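Local coordinates for Pex protein (PDB 2DQL), which is a cyanobacterial protein associated with the circadian clock, with a PadR-like helix-turn-helix domain that probably binds DNA as a transcriptional regulator, at residues M1-E4 with D5-F9. Residues are numbered along the deposited sequence; the frame is centred on the assembly and turned at random.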
loop_
_atom_site.group_PDB
_atom_site.type_symbol
_atom_site.label_atom_id
_atom_site.label_comp_id
_atom_site.label_asym_id
_atom_site.label_seq_id
_atom_site.Cartn_x
_atom_site.Cartn_y
_atom_site.Cartn_z
ATOM N N MET A 1 7.446 2.984 -16.354
ATOM C CA MET A 1 8.148 1.730 -15.958
ATOM C C MET A 1 8.377 0.818 -17.158
ATOM O O MET A 1 8.173 1.222 -18.304
ATOM C CB MET A 1 7.336 0.988 -14.896
ATOM C CG MET A 1 5.888 0.726 -15.276
ATOM S SD MET A 1 5.090 -0.442 -14.147
ATOM C CE MET A 1 5.021 0.500 -12.639
ATOM N N LYS A 2 8.800 -0.412 -16.893
ATOM C CA LYS A 2 9.049 -1.368 -17.960
ATOM C C LYS A 2 8.311 -2.677 -17.700
ATOM O O LYS A 2 7.941 -2.983 -16.563
ATOM C CB LYS A 2 10.554 -1.633 -18.093
ATOM C CG LYS A 2 10.938 -2.352 -19.381
ATOM C CD LYS A 2 10.592 -1.507 -20.603
ATOM C CE LYS A 2 10.780 -2.279 -21.907
ATOM N NZ LYS A 2 12.194 -2.679 -22.158
ATOM N N ILE A 3 8.096 -3.445 -18.761
ATOM C CA ILE A 3 7.394 -4.719 -18.660
ATOM C C ILE A 3 8.046 -5.662 -17.656
ATOM O O ILE A 3 7.354 -6.354 -16.910
ATOM C CB ILE A 3 7.323 -5.429 -20.033
ATOM C CG1 ILE A 3 6.541 -4.566 -21.027
ATOM C CG2 ILE A 3 6.659 -6.796 -19.884
ATOM C CD1 ILE A 3 5.082 -4.370 -20.666
ATOM N N GLU A 4 9.375 -5.693 -17.634
ATOM C CA GLU A 4 10.077 -6.571 -16.708
ATOM C C GLU A 4 9.757 -6.226 -15.254
ATOM O O GLU A 4 9.737 -7.108 -14.397
ATOM C CB GLU A 4 11.589 -6.504 -16.938
ATOM C CG GLU A 4 12.379 -7.399 -15.992
ATOM C CD GLU A 4 11.948 -8.856 -16.063
ATOM O OE1 GLU A 4 12.234 -9.604 -15.106
ATOM O OE2 GLU A 4 11.332 -9.258 -17.074
ATOM N N ASP A 5 9.506 -4.952 -14.979
ATOM C CA ASP A 5 9.176 -4.522 -13.621
ATOM C C ASP A 5 7.851 -5.130 -13.185
ATOM O O ASP A 5 7.631 -5.388 -12.000
ATOM C CB ASP A 5 9.072 -2.999 -13.541
ATOM C CG ASP A 5 10.385 -2.313 -13.842
ATOM O OD1 ASP A 5 11.412 -2.729 -13.265
ATOM O OD2 ASP A 5 10.390 -1.356 -14.642
ATOM N N ILE A 6 6.962 -5.345 -14.148
ATOM C CA ILE A 6 5.669 -5.937 -13.847
ATOM C C ILE A 6 5.886 -7.391 -13.444
ATOM O O ILE A 6 5.361 -7.854 -12.436
ATOM C CB ILE A 6 4.726 -5.854 -15.067
ATOM C CG1 ILE A 6 4.483 -4.382 -15.414
ATOM C CG2 ILE A 6 3.404 -6.554 -14.761
ATOM C CD1 ILE A 6 3.693 -4.169 -16.685
ATOM N N TYR A 7 6.676 -8.114 -14.229
ATOM C CA TYR A 7 6.957 -9.499 -13.898
ATOM C C TYR A 7 7.661 -9.583 -12.544
ATOM O O TYR A 7 7.356 -10.450 -11.736
ATOM C CB TYR A 7 7.831 -10.132 -14.974
ATOM C CG TYR A 7 7.063 -10.528 -16.211
ATOM C CD1 TYR A 7 6.308 -11.698 -16.239
ATOM C CD2 TYR A 7 7.087 -9.728 -17.351
ATOM C CE1 TYR A 7 5.595 -12.067 -17.384
ATOM C CE2 TYR A 7 6.380 -10.085 -18.495
ATOM C CZ TYR A 7 5.640 -11.253 -18.505
ATOM O OH TYR A 7 4.956 -11.607 -19.646
ATOM N N GLN A 8 8.590 -8.667 -12.296
ATOM C CA GLN A 8 9.322 -8.663 -11.032
ATOM C C GLN A 8 8.412 -8.477 -9.818
ATOM O O GLN A 8 8.634 -9.082 -8.771
ATOM C CB GLN A 8 10.393 -7.569 -11.042
ATOM C CG GLN A 8 11.606 -7.899 -11.892
ATOM C CD GLN A 8 12.235 -9.222 -11.504
ATOM O OE1 GLN A 8 12.487 -9.481 -10.325
ATOM N NE2 GLN A 8 12.493 -10.069 -12.494
ATOM N N PHE A 9 7.384 -7.647 -9.960
ATOM C CA PHE A 9 6.459 -7.401 -8.859
ATOM C C PHE A 9 5.807 -8.691 -8.366
ATOM O O PHE A 9 5.621 -8.887 -7.167
ATOM C CB PHE A 9 5.361 -6.427 -9.291
ATOM C CG PHE A 9 4.357 -6.143 -8.217
ATOM C CD1 PHE A 9 4.617 -5.188 -7.243
ATOM C CD2 PHE A 9 3.173 -6.869 -8.147
ATOM C CE1 PHE A 9 3.710 -4.959 -6.208
ATOM C CE2 PHE A 9 2.264 -6.650 -7.116
ATOM C CZ PHE A 9 2.535 -5.692 -6.145
#
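Ile3 O takes two backbone donors in the first turn of helix 3-11, Tyr7 N at 3.3 Å and Ile6 N at 3.0 Å. One residue along, the side chains of Glu4 and Gln8 form their own i to i+4 pair on the outer surface. Gln8 NE2 meets Glu4 OE1 at 2.7 Å, nearly along the C-O axis, with a well-aligned N-H (166°). Glu4 can get there because CG stands anti to the backbone N (chi1 180°) and the chain then bends at chi2, turning the carboxylate down the helix. A leucine in place of Gln8 would probably leave Glu4 OE1 without this donor and its carboxylate freer to turn. At the N-terminal end, Asp5 folds back on the chain entering the helix: its OD2 accepts from Lys2 N at 2.9 Å on the anti side of the carboxylate, and Asp5 N returns a bond to Lys2 O. This N-terminal helix, 3-11, stands well away from the body of its own chain and packs on the second subunit of the dimer. Ile3 CG2 lies 3.6 Å from Tyr7 CE2, the two side chains running alongside each other; beyond them, Tyr7 OH bonds to Gln98 of the second subunit. Next to this pair, Ile3 CD1 touches Ile6 CD1 at 4.2 Å, and Ile6 packs on Cys25 of that same neighbouring subunit.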